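Cysteine hydrolase (Staphylococcus aureus, PDB 6KUA) catalyses the hydrolysis of nicotinamide to nicotinic acid and ammonia, as a zinc-containing nicotinamidase of the isochorismatase-like cysteine hydrolase family. Local coordinates at residues Tyr146-Ala156 and Phe174-Gln184. Residues are numbered along the deposited sequence; the frame is centred on the assembly and turned at random.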
# COMPACT_ATOMS: atom_id res chain seq x y z
N TYR A 146 -7.66 5.37 -9.40
CA TYR A 146 -6.87 6.33 -10.15
C TYR A 146 -5.39 6.21 -9.82
O TYR A 146 -4.57 6.01 -10.72
CB TYR A 146 -7.40 7.74 -9.87
CG TYR A 146 -6.48 8.83 -10.34
CD1 TYR A 146 -6.47 9.23 -11.68
CD2 TYR A 146 -5.62 9.46 -9.46
CE1 TYR A 146 -5.61 10.23 -12.12
CE2 TYR A 146 -4.76 10.46 -9.89
CZ TYR A 146 -4.76 10.84 -11.22
OH TYR A 146 -3.89 11.84 -11.61
N ASN A 147 -5.04 6.27 -8.53
CA ASN A 147 -3.62 6.15 -8.15
C ASN A 147 -3.02 4.84 -8.63
O ASN A 147 -1.85 4.80 -9.03
CB ASN A 147 -3.46 6.26 -6.63
CG ASN A 147 -3.76 7.66 -6.11
OD1 ASN A 147 -3.82 8.62 -6.88
ND2 ASN A 147 -3.94 7.78 -4.80
N LEU A 148 -3.79 3.75 -8.59
CA LEU A 148 -3.26 2.47 -9.01
C LEU A 148 -3.20 2.33 -10.54
O LEU A 148 -2.79 1.28 -11.04
CB LEU A 148 -4.08 1.35 -8.36
CG LEU A 148 -3.95 1.25 -6.83
CD1 LEU A 148 -5.11 0.51 -6.23
CD2 LEU A 148 -2.62 0.59 -6.42
N GLY A 149 -3.59 3.36 -11.28
CA GLY A 149 -3.40 3.34 -12.72
C GLY A 149 -4.48 2.65 -13.51
O GLY A 149 -4.24 2.27 -14.65
N TYR A 150 -5.67 2.45 -12.94
CA TYR A 150 -6.80 1.92 -13.68
C TYR A 150 -7.47 3.01 -14.49
O TYR A 150 -7.57 4.16 -14.04
CB TYR A 150 -7.82 1.31 -12.73
CG TYR A 150 -7.33 0.05 -12.11
CD1 TYR A 150 -7.44 -1.15 -12.78
CD2 TYR A 150 -6.73 0.07 -10.85
CE1 TYR A 150 -6.96 -2.31 -12.23
CE2 TYR A 150 -6.27 -1.09 -10.27
CZ TYR A 150 -6.39 -2.28 -10.96
OH TYR A 150 -5.92 -3.44 -10.40
N LYS A 151 -7.95 2.65 -15.67
CA LYS A 151 -8.90 3.50 -16.37
C LYS A 151 -10.25 3.37 -15.68
O LYS A 151 -10.60 2.29 -15.20
CB LYS A 151 -9.02 3.10 -17.85
CG LYS A 151 -7.68 2.84 -18.56
CD LYS A 151 -7.87 2.34 -20.01
CE LYS A 151 -6.52 2.11 -20.71
NZ LYS A 151 -6.66 1.53 -22.10
N ILE A 152 -10.99 4.47 -15.60
CA ILE A 152 -12.12 4.58 -14.68
C ILE A 152 -13.35 5.05 -15.43
O ILE A 152 -13.29 6.03 -16.19
CB ILE A 152 -11.82 5.56 -13.53
CG1 ILE A 152 -10.64 5.07 -12.69
CG2 ILE A 152 -13.07 5.74 -12.69
CD1 ILE A 152 -10.17 6.10 -11.69
N SER A 153 -14.49 4.42 -15.15
CA SER A 153 -15.78 4.88 -15.64
C SER A 153 -16.75 4.96 -14.48
O SER A 153 -16.92 3.99 -13.73
CB SER A 153 -16.31 3.95 -16.75
OG SER A 153 -17.49 4.49 -17.32
N VAL A 154 -17.35 6.13 -14.29
CA VAL A 154 -18.41 6.26 -13.29
C VAL A 154 -19.65 6.84 -13.95
O VAL A 154 -19.77 8.08 -14.07
CB VAL A 154 -17.97 7.12 -12.09
CG1 VAL A 154 -19.05 7.08 -11.02
CG2 VAL A 154 -16.64 6.62 -11.52
N PRO A 155 -20.59 6.01 -14.39
CA PRO A 155 -21.79 6.53 -15.06
C PRO A 155 -22.67 7.25 -14.06
O PRO A 155 -22.97 6.72 -12.98
CB PRO A 155 -22.47 5.26 -15.60
CG PRO A 155 -21.99 4.17 -14.71
CD PRO A 155 -20.56 4.54 -14.36
N ALA A 156 -23.08 8.46 -14.41
CA ALA A 156 -23.86 9.26 -13.47
C ALA A 156 -25.19 8.59 -13.13
O ALA A 156 -25.75 8.86 -12.06
CB ALA A 156 -24.10 10.66 -14.04
N PHE A 174 -14.39 13.33 -10.70
CA PHE A 174 -14.02 12.13 -11.46
C PHE A 174 -13.58 12.50 -12.87
O PHE A 174 -12.60 11.97 -13.39
CB PHE A 174 -15.19 11.13 -11.53
CG PHE A 174 -15.72 10.70 -10.19
CD1 PHE A 174 -14.90 10.60 -9.08
CD2 PHE A 174 -17.07 10.35 -10.07
CE1 PHE A 174 -15.42 10.18 -7.84
CE2 PHE A 174 -17.60 9.94 -8.84
CZ PHE A 174 -16.78 9.86 -7.72
N LYS A 175 -14.30 13.43 -13.50
CA LYS A 175 -14.01 13.81 -14.88
C LYS A 175 -12.75 14.66 -14.98
O LYS A 175 -11.86 14.36 -15.78
CB LYS A 175 -15.22 14.55 -15.46
CG LYS A 175 -15.15 14.92 -16.95
CD LYS A 175 -16.49 15.56 -17.40
CE LYS A 175 -16.30 16.62 -18.50
NZ LYS A 175 -15.83 17.93 -17.94
N ASN A 176 -12.63 15.69 -14.14
CA ASN A 176 -11.60 16.71 -14.33
C ASN A 176 -10.28 16.38 -13.64
O ASN A 176 -9.22 16.78 -14.13
CB ASN A 176 -12.12 18.08 -13.84
CG ASN A 176 -13.46 18.47 -14.50
OD1 ASN A 176 -13.65 18.26 -15.68
ND2 ASN A 176 -14.38 19.01 -13.72
N SER A 177 -10.30 15.68 -12.51
CA SER A 177 -9.06 15.30 -11.83
C SER A 177 -8.64 13.85 -12.06
O SER A 177 -7.44 13.57 -12.06
CB SER A 177 -9.17 15.55 -10.32
OG SER A 177 -9.41 16.92 -10.07
N LEU A 178 -9.60 12.93 -12.20
CA LEU A 178 -9.26 11.52 -12.31
C LEU A 178 -9.27 11.01 -13.74
O LEU A 178 -9.02 9.82 -13.96
CB LEU A 178 -10.19 10.66 -11.45
CG LEU A 178 -10.37 11.08 -9.98
CD1 LEU A 178 -10.99 9.95 -9.18
CD2 LEU A 178 -9.05 11.52 -9.36
N GLY A 179 -9.55 11.86 -14.72
CA GLY A 179 -9.56 11.43 -16.11
C GLY A 179 -10.56 10.32 -16.38
O GLY A 179 -10.29 9.44 -17.20
N ALA A 180 -11.69 10.34 -15.70
CA ALA A 180 -12.66 9.26 -15.79
C ALA A 180 -13.72 9.59 -16.82
O ALA A 180 -14.13 10.75 -16.96
CB ALA A 180 -13.32 8.98 -14.44
N GLU A 181 -14.17 8.57 -17.54
CA GLU A 181 -15.36 8.70 -18.36
C GLU A 181 -16.60 8.77 -17.46
O GLU A 181 -16.87 7.84 -16.68
CB GLU A 181 -15.45 7.54 -19.35
CG GLU A 181 -16.77 7.46 -20.10
CD GLU A 181 -16.95 6.12 -20.82
OE1 GLU A 181 -18.03 5.91 -21.41
OE2 GLU A 181 -16.02 5.29 -20.79
N VAL A 182 -17.33 9.87 -17.52
CA VAL A 182 -18.53 10.06 -16.72
C VAL A 182 -19.65 10.37 -17.71
O VAL A 182 -19.81 11.52 -18.16
CB VAL A 182 -18.37 11.17 -15.67
CG1 VAL A 182 -19.66 11.37 -14.87
CG2 VAL A 182 -17.22 10.84 -14.71
N GLU A 183 -20.43 9.35 -18.09
CA GLU A 183 -21.48 9.51 -19.08
C GLU A 183 -22.79 9.93 -18.41
O GLU A 183 -23.20 9.33 -17.42
CB GLU A 183 -21.67 8.22 -19.87
CG GLU A 183 -21.81 8.41 -21.37
CD GLU A 183 -22.63 7.32 -22.03
OE1 GLU A 183 -22.81 6.26 -21.40
OE2 GLU A 183 -23.08 7.53 -23.19
N GLN A 184 -23.44 10.96 -18.96
CA GLN A 184 -24.69 11.47 -18.39
C GLN A 184 -25.91 10.69 -18.92
O GLN A 184 -25.97 10.34 -20.10
CB GLN A 184 -24.86 12.96 -18.69
CG GLN A 184 -23.92 13.88 -17.92
CD GLN A 184 -24.19 13.88 -16.41
OE1 GLN A 184 -25.34 13.79 -15.97
NE2 GLN A 184 -23.11 13.98 -15.62
O HOH W 1 -19.34 6.51 -17.71
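S153 and E181 form a single parallel beta bridge, where the C-terminal tail 180-184 runs beside strand 151-160. The backbone of E181 bonds to the residues flanking S153: its N reaches I152 O at 3.0 Å, and its O receives V154 N at 3.0 Å. Farther along, A156 N donates to E183 O (3.1 Å), but between these last two bonds E183 N turns to a water rather than to V154 O. That water bridges S153 OG, E181 O and E183 N, giving a hydrogen to E181 O and accepting one from E183 N; E181 O is thus gripped by both V154 N and the water. V154 O instead meets V182, whose CA and CG1 lie 3.5 and 3.4 Å from it. At the end of the tail A156 CB packs against the side-chain amide of Q184.

Apolar contacts line the side of I152 and V154. I152 CG2 rests on A180 CB. The V154 and F174 side chains cross at about a right angle, with V154 CG1 3.9 Å from F174 CE2, oblique to the ring. Y146 and L178 form a CH-pi contact: CD2 of the leucine sits over one ring face, 4.1 Å from the centroid but displaced toward the rim. CG of Y146, anti to the backbone N (chi1 167°), sends the ring toward L178.

The tail thereby adds to the edge of the parallel sheet, whose strand 126-132 bonds to S153 from the other side. F174, at the end of helix 164-176, packs on V138, L139 and A142 of helix 137-147, and I152 on A145, which joins the two helices beside the outermost strand of the chain's sheet. A second subunit covers Y146 and L178, its Y107 hydrogen-bonding to S177 O.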